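Local atomic coordinates of acyl-CoA dehydrogenase (Thermus thermophilus, PDB entry 2Z1Q), a protein that probably catalyses the FAD-dependent oxidation of saturated acyl-CoA to 2,3-dehydroacyl-CoA, passing two electrons and their protons on to an acceptor. Residues 42-47 with 65-69; 94-98 with 319-323; 279-284 with 567-573; 450-454 with 489-493; 505-509 with 559-563. All coordinates share one frame; numbering follows the deposited sequence.

Contact 1. Residues 42-47 with 65-69; sequences FVEREV and LMRKA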
# COMPACT_ATOMS: atom_id res chain seq x y z
N PHE B 42 22.52 3.89 -20.25
CA PHE B 42 22.80 2.52 -19.86
C PHE B 42 21.52 1.74 -19.58
O PHE B 42 21.40 0.57 -19.95
CB PHE B 42 23.67 2.51 -18.60
CG PHE B 42 23.94 1.14 -18.05
CD1 PHE B 42 24.64 0.20 -18.79
CD2 PHE B 42 23.50 0.79 -16.77
CE1 PHE B 42 24.91 -1.06 -18.27
CE2 PHE B 42 23.76 -0.47 -16.24
CZ PHE B 42 24.48 -1.40 -17.00
N VAL B 43 20.56 2.40 -18.93
CA VAL B 43 19.29 1.76 -18.58
C VAL B 43 18.39 1.53 -19.78
O VAL B 43 17.89 0.43 -19.99
CB VAL B 43 18.53 2.62 -17.54
CG1 VAL B 43 17.15 2.03 -17.27
CG2 VAL B 43 19.33 2.69 -16.27
N GLU B 44 18.19 2.58 -20.57
CA GLU B 44 17.33 2.46 -21.72
C GLU B 44 17.85 1.48 -22.77
O GLU B 44 17.06 0.76 -23.38
CB GLU B 44 17.11 3.83 -22.35
CG GLU B 44 16.18 3.79 -23.56
CD GLU B 44 16.44 4.92 -24.54
OE1 GLU B 44 16.20 6.09 -24.19
OE2 GLU B 44 16.90 4.62 -25.67
N ARG B 45 19.15 1.43 -22.98
CA ARG B 45 19.68 0.55 -24.02
C ARG B 45 20.26 -0.80 -23.58
O ARG B 45 20.27 -1.74 -24.36
CB ARG B 45 20.75 1.29 -24.82
CG ARG B 45 22.07 1.40 -24.09
CD ARG B 45 23.18 1.96 -24.98
NE ARG B 45 24.49 1.84 -24.35
CZ ARG B 45 25.63 2.19 -24.94
NH1 ARG B 45 25.63 2.69 -26.17
NH2 ARG B 45 26.79 2.04 -24.30
N GLU B 46 20.73 -0.89 -22.34
CA GLU B 46 21.32 -2.14 -21.86
C GLU B 46 20.42 -2.93 -20.91
O GLU B 46 20.01 -4.05 -21.21
CB GLU B 46 22.66 -1.85 -21.18
CG GLU B 46 23.61 -0.98 -21.98
CD GLU B 46 24.26 -1.72 -23.14
OE1 GLU B 46 23.53 -2.14 -24.07
OE2 GLU B 46 25.51 -1.87 -23.13
N VAL B 47 20.11 -2.34 -19.76
CA VAL B 47 19.30 -3.01 -18.75
C VAL B 47 17.85 -3.29 -19.10
O VAL B 47 17.41 -4.44 -19.04
CB VAL B 47 19.31 -2.22 -17.44
CG1 VAL B 47 18.57 -3.00 -16.36
CG2 VAL B 47 20.74 -1.94 -17.01
N LEU B 65 25.78 -7.38 -17.51
CA LEU B 65 25.27 -6.03 -17.24
C LEU B 65 26.16 -5.32 -16.25
O LEU B 65 26.41 -4.12 -16.37
CB LEU B 65 23.85 -6.08 -16.69
CG LEU B 65 22.74 -6.15 -17.73
CD1 LEU B 65 21.42 -6.39 -17.03
CD2 LEU B 65 22.68 -4.86 -18.54
N MET B 66 26.63 -6.06 -15.26
CA MET B 66 27.48 -5.48 -14.24
C MET B 66 28.85 -5.13 -14.85
O MET B 66 29.47 -4.13 -14.48
CB MET B 66 27.61 -6.45 -13.06
CG MET B 66 27.97 -5.81 -11.71
SD MET B 66 26.65 -4.86 -10.85
CE MET B 66 26.58 -3.38 -11.81
N ARG B 67 29.31 -5.95 -15.80
CA ARG B 67 30.57 -5.69 -16.48
C ARG B 67 30.44 -4.39 -17.27
O ARG B 67 31.32 -3.53 -17.22
CB ARG B 67 30.92 -6.83 -17.44
CG ARG B 67 32.05 -7.75 -17.01
CD ARG B 67 31.70 -8.59 -15.79
NE ARG B 67 32.48 -9.83 -15.77
CZ ARG B 67 32.49 -10.70 -14.76
NH1 ARG B 67 31.77 -10.48 -13.68
NH2 ARG B 67 33.22 -11.80 -14.86
N LYS B 68 29.33 -4.24 -17.99
CA LYS B 68 29.12 -3.02 -18.77
C LYS B 68 29.09 -1.78 -17.89
O LYS B 68 29.67 -0.75 -18.24
CB LYS B 68 27.82 -3.10 -19.58
CG LYS B 68 27.86 -4.09 -20.73
CD LYS B 68 26.55 -4.11 -21.50
CE LYS B 68 26.63 -5.08 -22.67
NZ LYS B 68 26.80 -6.49 -22.22
N ALA B 69 28.40 -1.87 -16.75
CA ALA B 69 28.31 -0.74 -15.82
C ALA B 69 29.69 -0.41 -15.28
O ALA B 69 29.99 0.74 -14.96
CB ALA B 69 27.36 -1.07 -14.67
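Phe42 and Leu65 interlock two helices of the all-helical N-terminal domain of the acyl-CoA dehydrogenase fold, each side chain projecting between residues of the other helix. The short axes run roughly antiparallel, at 143° and 11.1 Å apart, a spacing wide enough for large side chains to fill. The Phe42 ring turns an edge to the backbone: its CE1 meets Lys68 CB at 3.8 Å, and CZ comes 3.4 Å from Leu65 O. CZ also touches Ala69 CB, obliquely, at 3.7 Å. With CG anti to the backbone N (chi1 175°), the ring extends over the small Ala69 side chain. In return, Leu65 pushes CD2 into the groove beside Glu46 and Val47, 3.8 Å from Val47 CG2. Here helix 30-54 makes a wider pi-type turn at 43-47, and Phe42 O accepts from both Glu46 N and Val47 N. Phe106 of helix 106-117 packs against both Val47 and Leu65. At the more open side, the bent chain of Glu46 lies across the aliphatic part of Lys68. No salt bridge results, since Lys68 turns its ammonium away: Glu46 OE2 lies 3.0 Å from Lys68 CD but 4.9 Å from Lys68 NZ.

Contact 2. Residues 94-98 with 319-323; sequences TVVAE and AVYRT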
# COMPACT_ATOMS: atom_id res chain seq x y z
N THR B 94 24.98 9.13 -5.68
CA THR B 94 23.58 9.26 -5.29
C THR B 94 22.67 9.47 -6.49
O THR B 94 21.59 8.88 -6.55
CB THR B 94 23.38 10.42 -4.28
OG1 THR B 94 24.15 10.17 -3.10
CG2 THR B 94 21.92 10.53 -3.90
N VAL B 95 23.10 10.29 -7.45
CA VAL B 95 22.28 10.53 -8.63
C VAL B 95 22.24 9.25 -9.48
O VAL B 95 21.24 8.96 -10.13
CB VAL B 95 22.82 11.72 -9.49
CG1 VAL B 95 22.96 12.98 -8.63
CG2 VAL B 95 24.14 11.36 -10.14
N VAL B 96 23.33 8.48 -9.45
CA VAL B 96 23.39 7.23 -10.20
C VAL B 96 22.36 6.26 -9.63
O VAL B 96 21.67 5.56 -10.37
CB VAL B 96 24.82 6.60 -10.12
CG1 VAL B 96 24.80 5.17 -10.65
CG2 VAL B 96 25.79 7.44 -10.95
N ALA B 97 22.23 6.24 -8.31
CA ALA B 97 21.26 5.37 -7.66
C ALA B 97 19.86 5.77 -8.11
O ALA B 97 19.05 4.91 -8.44
CB ALA B 97 21.37 5.51 -6.15
N GLU B 98 19.59 7.07 -8.14
CA GLU B 98 18.27 7.56 -8.53
C GLU B 98 17.90 7.17 -9.97
O GLU B 98 16.79 6.72 -10.22
CB GLU B 98 18.16 9.09 -8.37
CG GLU B 98 16.86 9.69 -8.95
CD GLU B 98 16.77 11.22 -8.90
OE1 GLU B 98 15.88 11.78 -9.57
OE2 GLU B 98 17.59 11.86 -8.20
N ALA B 319 14.79 16.86 0.15
CA ALA B 319 15.43 16.41 1.38
C ALA B 319 16.65 15.51 1.11
O ALA B 319 17.67 15.62 1.79
CB ALA B 319 14.42 15.68 2.26
N VAL B 320 16.55 14.63 0.11
CA VAL B 320 17.65 13.72 -0.23
C VAL B 320 18.94 14.42 -0.66
O VAL B 320 20.01 14.15 -0.10
CB VAL B 320 17.25 12.74 -1.36
CG1 VAL B 320 18.48 11.97 -1.81
CG2 VAL B 320 16.19 11.78 -0.88
N TYR B 321 18.85 15.28 -1.66
CA TYR B 321 20.04 15.95 -2.16
C TYR B 321 20.54 17.05 -1.24
O TYR B 321 21.69 17.45 -1.33
CB TYR B 321 19.79 16.47 -3.57
CG TYR B 321 19.81 15.33 -4.56
CD1 TYR B 321 21.00 14.68 -4.88
CD2 TYR B 321 18.62 14.86 -5.12
CE1 TYR B 321 21.01 13.58 -5.73
CE2 TYR B 321 18.63 13.76 -5.97
CZ TYR B 321 19.82 13.13 -6.27
OH TYR B 321 19.78 12.03 -7.10
N ARG B 322 19.68 17.52 -0.35
CA ARG B 322 20.12 18.53 0.58
C ARG B 322 21.00 17.76 1.57
O ARG B 322 22.06 18.23 1.98
CB ARG B 322 18.91 19.17 1.29
CG ARG B 322 19.28 20.06 2.46
CD ARG B 322 18.05 20.53 3.24
NE ARG B 322 18.44 20.93 4.59
CZ ARG B 322 17.60 21.27 5.57
NH1 ARG B 322 18.09 21.61 6.76
NH2 ARG B 322 16.29 21.27 5.37
N THR B 323 20.56 16.55 1.92
CA THR B 323 21.31 15.70 2.85
C THR B 323 22.69 15.36 2.28
O THR B 323 23.69 15.50 2.97
CB THR B 323 20.58 14.36 3.13
OG1 THR B 323 19.32 14.60 3.78
CG2 THR B 323 21.45 13.47 4.01
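Thr94 and Tyr321, their CA atoms 8.2 Å apart, lie where helices 90-99 and 300-331 run nearly antiparallel, the short axes 11.8 Å apart and at 156° to each other. This wide gap is spanned mainly by the Tyr321 side chain, which reaches across from the C-terminal helical domain to the N-terminal one. One ring carbon, CE1, is met by two methyl groups: Val95 CG1 at 3.5 Å and Thr94 CG2 at 3.7 Å, both approaching obliquely. Thr94 and the tyrosine slide past each other in opposite directions, whereas the Val95 and Tyr321 side chains cross at about a right angle. The hydroxyl ends against the backbone of helix 90-99, with Tyr321 OH 3.3 Å from Val95 CA. From there it donates to Glu98 OE2, which lies in the plane of the ring at its edge. Glu98 reaches this point by standing fully extended, CG anti to the backbone N (chi1 172°), and its carboxylate is turned 43° from the ring. The ring of Phe28 packs edge-to-face with Tyr321, and the other carboxylate oxygen, Glu98 OE1, forms a salt bridge with Lys276 of helix 252-288. Both oxygens of a buried carboxylate are thereby engaged. The modelled distance of 2.5 Å from Tyr321 OH to Glu98 OE2 is very short and its exact value doubtful; given the burial and the salt bridge to Lys276, a charge-assisted bond is plausible, with the lysine probably helping to keep the glutamate ionised inside the protein.

Contact 3. Residues 279-284 with 567-573; sequences LELSAQ and VLEAGGY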
# COMPACT_ATOMS: atom_id res chain seq x y z
N LEU B 279 5.39 8.03 -11.80
CA LEU B 279 4.63 9.23 -12.12
C LEU B 279 4.54 9.41 -13.64
O LEU B 279 3.48 9.73 -14.16
CB LEU B 279 5.27 10.47 -11.48
CG LEU B 279 4.36 11.63 -11.03
CD1 LEU B 279 5.21 12.86 -10.75
CD2 LEU B 279 3.34 11.96 -12.08
N GLU B 280 5.65 9.18 -14.34
CA GLU B 280 5.65 9.30 -15.81
C GLU B 280 4.60 8.35 -16.37
O GLU B 280 3.79 8.73 -17.21
CB GLU B 280 7.03 8.93 -16.39
CG GLU B 280 8.17 9.76 -15.85
CD GLU B 280 9.52 9.36 -16.43
OE1 GLU B 280 10.54 9.98 -16.05
OE2 GLU B 280 9.56 8.43 -17.27
N LEU B 281 4.63 7.11 -15.88
CA LEU B 281 3.67 6.10 -16.32
C LEU B 281 2.24 6.56 -16.03
O LEU B 281 1.37 6.44 -16.89
CB LEU B 281 3.92 4.75 -15.63
CG LEU B 281 5.19 3.95 -15.98
CD1 LEU B 281 5.25 2.69 -15.13
CD2 LEU B 281 5.20 3.58 -17.45
N SER B 282 2.02 7.07 -14.83
CA SER B 282 0.68 7.52 -14.43
C SER B 282 0.21 8.72 -15.26
O SER B 282 -0.93 8.75 -15.73
CB SER B 282 0.67 7.91 -12.94
OG SER B 282 1.00 6.81 -12.12
N ALA B 283 1.10 9.69 -15.45
CA ALA B 283 0.78 10.89 -16.23
C ALA B 283 0.45 10.50 -17.66
O ALA B 283 -0.54 10.95 -18.23
CB ALA B 283 1.95 11.86 -16.22
N GLN B 284 1.31 9.67 -18.24
CA GLN B 284 1.10 9.23 -19.61
C GLN B 284 -0.21 8.51 -19.79
O GLN B 284 -0.94 8.78 -20.75
CB GLN B 284 2.25 8.33 -20.04
CG GLN B 284 3.55 9.08 -20.15
CD GLN B 284 4.75 8.17 -20.28
OE1 GLN B 284 5.83 8.61 -20.63
NE2 GLN B 284 4.56 6.88 -19.98
N VAL B 567 1.79 18.30 -14.40
CA VAL B 567 2.21 16.92 -14.54
C VAL B 567 1.79 16.41 -15.92
O VAL B 567 2.60 15.87 -16.66
CB VAL B 567 1.59 16.02 -13.42
CG1 VAL B 567 1.81 14.54 -13.74
CG2 VAL B 567 2.24 16.35 -12.09
N LEU B 568 0.52 16.60 -16.25
CA LEU B 568 0.01 16.16 -17.54
C LEU B 568 0.71 16.90 -18.67
O LEU B 568 0.90 16.35 -19.75
CB LEU B 568 -1.50 16.38 -17.63
CG LEU B 568 -2.36 15.52 -16.68
CD1 LEU B 568 -3.81 15.95 -16.73
CD2 LEU B 568 -2.23 14.06 -17.08
N GLU B 569 1.10 18.14 -18.41
CA GLU B 569 1.79 18.94 -19.41
C GLU B 569 3.20 18.43 -19.64
O GLU B 569 3.65 18.33 -20.79
CB GLU B 569 1.84 20.41 -18.97
CG GLU B 569 2.87 21.23 -19.74
CD GLU B 569 2.56 21.31 -21.22
OE1 GLU B 569 3.50 21.53 -22.01
OE2 GLU B 569 1.37 21.15 -21.59
N ALA B 570 3.90 18.10 -18.56
CA ALA B 570 5.26 17.61 -18.65
C ALA B 570 5.31 16.10 -18.86
O ALA B 570 6.37 15.54 -19.14
CB ALA B 570 6.04 17.98 -17.40
N GLY B 571 4.17 15.44 -18.72
CA GLY B 571 4.12 14.00 -18.89
C GLY B 571 4.82 13.28 -17.76
O GLY B 571 5.38 12.20 -17.94
N GLY B 572 4.82 13.88 -16.57
CA GLY B 572 5.48 13.25 -15.45
C GLY B 572 5.93 14.28 -14.45
O GLY B 572 5.22 15.26 -14.22
N TYR B 573 7.09 14.08 -13.85
CA TYR B 573 7.59 15.03 -12.87
C TYR B 573 7.75 16.40 -13.57
O TYR B 573 8.61 16.56 -14.44
CB TYR B 573 8.94 14.54 -12.31
CG TYR B 573 9.44 15.30 -11.11
CD1 TYR B 573 10.73 15.84 -11.09
CD2 TYR B 573 8.63 15.47 -9.98
CE1 TYR B 573 11.20 16.54 -9.97
CE2 TYR B 573 9.10 16.16 -8.86
CZ TYR B 573 10.38 16.69 -8.86
OH TYR B 573 10.82 17.33 -7.72
O HOH W 1 0.79 13.55 -19.70
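The Tyr573 ring meets Leu279 only along its edge, where Tyr573 CD2 lies 4.4 Å from Leu279 CD1; beyond this the ring leads off to helix 300-331, and its hydroxyl bonds to Glu317. A second flat group, the peptide link between Gly571 and Gly572, turns one face to helix 252-288: Ala283 CB sits over it, 3.5 Å from Gly572 N. The two glycines, with no side chain to intervene, allow this close approach where helix 556-570 ends in a Schellman motif: Gly571 takes up left-handed backbone angles, and Gly572 N bonds back to Val567 O at 3.0 Å. The two backbones are in contact, Glu280 CA lying 4.0 Å from Gly572 CA. Beside them Val567 CG1 fits between two partners, tight against Leu279 CD2 at 3.4 Å and in ordinary contact with Ala283 CB. Leu568 brings CD2 to Ala283 O, and its side chain is about 9 Å from a bound FAD. One water joins the helices, donating to Leu568 O at 2.8 Å and weakly to Ala283 O, which also accepts from Thr287 OG1. With no direct hydrogen bond or salt bridge across it, the contact depends on apolar packing and on glycines that let backbone approach backbone.

Contact 4. Residues 450-454 with 489-493; sequences VQNLK and AYAAE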
# COMPACT_ATOMS: atom_id res chain seq x y z
N VAL B 450 7.36 25.87 9.83
CA VAL B 450 8.42 24.87 9.80
C VAL B 450 9.19 24.93 11.11
O VAL B 450 9.53 23.90 11.69
CB VAL B 450 9.37 25.11 8.61
CG1 VAL B 450 10.72 24.46 8.86
CG2 VAL B 450 8.74 24.57 7.34
N GLN B 451 9.44 26.14 11.59
CA GLN B 451 10.16 26.28 12.84
C GLN B 451 9.34 25.73 14.00
O GLN B 451 9.90 25.12 14.91
CB GLN B 451 10.52 27.74 13.10
CG GLN B 451 11.45 28.32 12.06
CD GLN B 451 12.73 27.51 11.91
OE1 GLN B 451 13.01 26.96 10.85
NE2 GLN B 451 13.52 27.44 12.98
N ASN B 452 8.03 25.95 13.97
CA ASN B 452 7.17 25.46 15.04
C ASN B 452 7.16 23.92 15.09
O ASN B 452 7.14 23.33 16.17
CB ASN B 452 5.74 26.01 14.88
CG ASN B 452 5.60 27.47 15.36
OD1 ASN B 452 4.55 28.09 15.17
ND2 ASN B 452 6.65 28.01 15.98
N LEU B 453 7.21 23.27 13.93
CA LEU B 453 7.25 21.81 13.88
C LEU B 453 8.47 21.36 14.66
O LEU B 453 8.38 20.46 15.49
CB LEU B 453 7.36 21.31 12.43
CG LEU B 453 6.11 21.54 11.56
CD1 LEU B 453 6.36 21.10 10.13
CD2 LEU B 453 4.95 20.77 12.16
N LYS B 454 9.60 22.02 14.43
CA LYS B 454 10.84 21.70 15.14
C LYS B 454 10.60 21.83 16.63
O LYS B 454 11.03 20.99 17.42
CB LYS B 454 11.97 22.63 14.73
CG LYS B 454 12.15 22.73 13.23
CD LYS B 454 13.29 23.64 12.88
CE LYS B 454 13.43 23.75 11.38
NZ LYS B 454 14.58 24.63 11.02
N ALA B 489 9.37 17.94 9.08
CA ALA B 489 10.01 19.22 9.30
C ALA B 489 11.15 19.33 8.30
O ALA B 489 11.17 20.25 7.48
CB ALA B 489 10.54 19.30 10.74
N TYR B 490 12.09 18.39 8.36
CA TYR B 490 13.23 18.40 7.46
C TYR B 490 12.78 18.44 6.00
O TYR B 490 13.27 19.24 5.22
CB TYR B 490 14.10 17.16 7.71
CG TYR B 490 15.40 17.15 6.96
CD1 TYR B 490 15.58 16.31 5.86
CD2 TYR B 490 16.47 17.97 7.35
CE1 TYR B 490 16.77 16.28 5.17
CE2 TYR B 490 17.68 17.95 6.65
CZ TYR B 490 17.82 17.10 5.56
OH TYR B 490 18.98 17.06 4.84
N ALA B 491 11.81 17.59 5.66
CA ALA B 491 11.30 17.54 4.29
C ALA B 491 10.64 18.85 3.86
O ALA B 491 10.93 19.37 2.78
CB ALA B 491 10.30 16.40 4.14
N ALA B 492 9.75 19.38 4.69
CA ALA B 492 9.05 20.62 4.35
C ALA B 492 10.02 21.76 4.19
O ALA B 492 9.97 22.50 3.21
CB ALA B 492 8.00 20.96 5.42
N GLU B 493 10.90 21.90 5.16
CA GLU B 493 11.90 22.95 5.14
C GLU B 493 12.76 22.83 3.89
O GLU B 493 12.92 23.80 3.15
CB GLU B 493 12.77 22.88 6.39
CG GLU B 493 13.94 23.84 6.36
CD GLU B 493 14.69 23.88 7.68
OE1 GLU B 493 14.40 24.77 8.51
OE2 GLU B 493 15.56 23.02 7.90
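Lys454 NZ donates to Glu493 OE1 in a salt bridge modelled at 2.5 Å, a short distance whose exact value is doubtful, meeting the oxygen on its syn side and 22° out of the carboxylate plane. The same ammonium donates to Gln451 OE1 at 2.8 Å, one turn earlier on its own helix, and bonds to the carbonyl of Trp14 in the N-terminal segment. Three acceptors therefore hold this buried lysine. Its chain is extended beyond CG and crosses the glutamate at about a right angle. Gln451 bends back at chi2 (-56°), and its amide lies nearly coplanar with the carboxylate. The other oxygen, Glu493 OE2, pairs with Arg322, so the carboxylate stands between two cations and is very probably ionised. Beneath this polar layer, Val450 CG1 covers the stem of the glutamate, 3.6 Å from Glu493 CB, and its other methyl, CG2, lies 4.2 Å from Ala492 CB. Alanines make the close approach possible, Leu453 CB resting 4.1 Å from Ala489 CB. The short axes of 450-454 and 489-493 run nearly antiparallel, at 166°, their helices 445-468 and 476-502 being neighbours in a C-terminal helical bundle: Leu453 also packs on helix 505-528, while Tyr490 points away from this pair toward helices 300-331 and 348-372.

Contact 5. Residues 505-509 with 559-563; sequences LAPVL and LRRQA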
# COMPACT_ATOMS: atom_id res chain seq x y z
N LEU B 505 6.52 26.41 -10.14
CA LEU B 505 5.61 25.44 -9.54
C LEU B 505 6.14 25.00 -8.18
O LEU B 505 5.37 24.58 -7.31
CB LEU B 505 5.45 24.23 -10.47
CG LEU B 505 4.11 23.49 -10.53
CD1 LEU B 505 3.73 22.98 -9.16
CD2 LEU B 505 3.03 24.43 -11.05
N ALA B 506 7.45 25.11 -7.99
CA ALA B 506 8.08 24.71 -6.73
C ALA B 506 7.29 25.17 -5.48
O ALA B 506 6.97 24.36 -4.62
CB ALA B 506 9.52 25.21 -6.66
N PRO B 507 6.98 26.48 -5.38
CA PRO B 507 6.23 26.96 -4.21
C PRO B 507 4.92 26.21 -3.98
O PRO B 507 4.55 25.90 -2.85
CB PRO B 507 6.00 28.44 -4.53
CG PRO B 507 7.20 28.80 -5.34
CD PRO B 507 7.36 27.60 -6.25
N VAL B 508 4.21 25.94 -5.07
CA VAL B 508 2.94 25.24 -5.01
C VAL B 508 3.12 23.84 -4.42
O VAL B 508 2.33 23.41 -3.57
CB VAL B 508 2.31 25.13 -6.41
CG1 VAL B 508 1.00 24.36 -6.36
CG2 VAL B 508 2.11 26.52 -7.00
N LEU B 509 4.16 23.13 -4.85
CA LEU B 509 4.41 21.78 -4.37
C LEU B 509 4.82 21.81 -2.92
O LEU B 509 4.42 20.94 -2.13
CB LEU B 509 5.50 21.11 -5.20
CG LEU B 509 5.15 20.90 -6.67
CD1 LEU B 509 6.31 20.21 -7.35
CD2 LEU B 509 3.86 20.08 -6.82
N LEU B 559 -4.58 23.98 -5.55
CA LEU B 559 -3.15 23.74 -5.70
C LEU B 559 -2.82 22.39 -6.33
O LEU B 559 -1.97 22.32 -7.22
CB LEU B 559 -2.43 23.89 -4.35
CG LEU B 559 -2.46 25.29 -3.70
CD1 LEU B 559 -1.67 25.28 -2.40
CD2 LEU B 559 -1.87 26.32 -4.64
N ARG B 560 -3.48 21.32 -5.90
CA ARG B 560 -3.19 20.02 -6.49
C ARG B 560 -3.56 20.05 -7.97
O ARG B 560 -2.81 19.56 -8.80
CB ARG B 560 -3.97 18.91 -5.77
CG ARG B 560 -3.45 18.59 -4.37
CD ARG B 560 -3.90 17.19 -4.01
NE ARG B 560 -3.57 16.79 -2.65
CZ ARG B 560 -4.37 16.95 -1.59
NH1 ARG B 560 -5.57 17.51 -1.72
NH2 ARG B 560 -3.98 16.52 -0.40
N ARG B 561 -4.71 20.64 -8.30
CA ARG B 561 -5.11 20.70 -9.70
C ARG B 561 -4.07 21.43 -10.54
O ARG B 561 -3.81 21.06 -11.69
CB ARG B 561 -6.46 21.39 -9.87
CG ARG B 561 -7.64 20.53 -9.45
CD ARG B 561 -8.92 21.08 -10.02
NE ARG B 561 -10.07 20.23 -9.71
CZ ARG B 561 -11.25 20.35 -10.30
NH1 ARG B 561 -11.43 21.28 -11.23
NH2 ARG B 561 -12.25 19.54 -9.97
N GLN B 562 -3.46 22.46 -9.95
CA GLN B 562 -2.43 23.24 -10.63
C GLN B 562 -1.20 22.36 -10.92
O GLN B 562 -0.61 22.43 -12.00
CB GLN B 562 -2.04 24.45 -9.76
CG GLN B 562 -0.97 25.34 -10.36
CD GLN B 562 -0.69 26.60 -9.53
OE1 GLN B 562 0.26 27.33 -9.81
NE2 GLN B 562 -1.50 26.84 -8.50
N ALA B 563 -0.82 21.54 -9.94
CA ALA B 563 0.32 20.62 -10.07
C ALA B 563 -0.01 19.55 -11.12
O ALA B 563 0.82 19.21 -11.97
CB ALA B 563 0.61 19.97 -8.72
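Val508 and Gln562 meet through trans first torsions on both sides: chi1 179° puts Val508 CG1 anti to its own nitrogen, toward Leu559, and CG2 anti to the carbonyl carbon, toward the Gln562 amide, while Gln562 continues from chi1 180° as an extended chain that reaches across to helix 505-528. The glutamine passes the valine at a slant, with Val508 CG2 over one face of the amide, 3.5 Å from Gln562 OE1 and 3.9 Å from Gln562 NE2. The other methyl of the valine turns to the preceding helical turn, Val508 CG1 lying 3.9 Å from Leu559 CD2 and 3.7 Å from Leu559 O. Val508 is in this way wedged between residues of helix 556-570, whose short axis passes that of 505-509 at 9.9 Å and 136°. The two helices pack together at the C-terminal helical end of the chain, away from the FAD-binding residues. On one flank Leu505 slides past the glutamine in the opposite direction, placing CD2 4.2 Å from Gln562 CG and sending CD1 to the backbone of Ala563. Leu509 closes the deeper side: although its stem starts away from the partner helix, CD2 comes back to within 3.8 Å of Ala563 CB. Tyr314 of helix 300-331 packs on Leu509. Away from this contact Arg560 pairs with Glu308 of helix 300-331, and Arg561 with Glu477 of the second subunit. No hydrogen bond crosses between residues 505-509 and 559-563. Cohesion here is therefore chiefly dispersive, while directional ionic links are made by neighbouring arginines, one of them across the dimer interface.

From the N terminus, contact 1 closes a short local loop between two helices of the N-terminal domain. Contact 2 follows it in series and is long-range: its loop spans the strand-rich middle domain and brings helix 90-99 to helix 300-331. Contact 3 opens inside that span and closes near the C terminus, so contacts 2 and 3 cross. Within the long loop of contact 3 lie first contact 4 and then contact 5, in series, both in the C-terminal helices. Contacts 3 and 5 share helix 556-570, which is thus tied to helices 252-288 and 505-528. Contacts 2 and 4 touch directly, through residues 319-323 and 489-493, linking the two C-terminal helical regions.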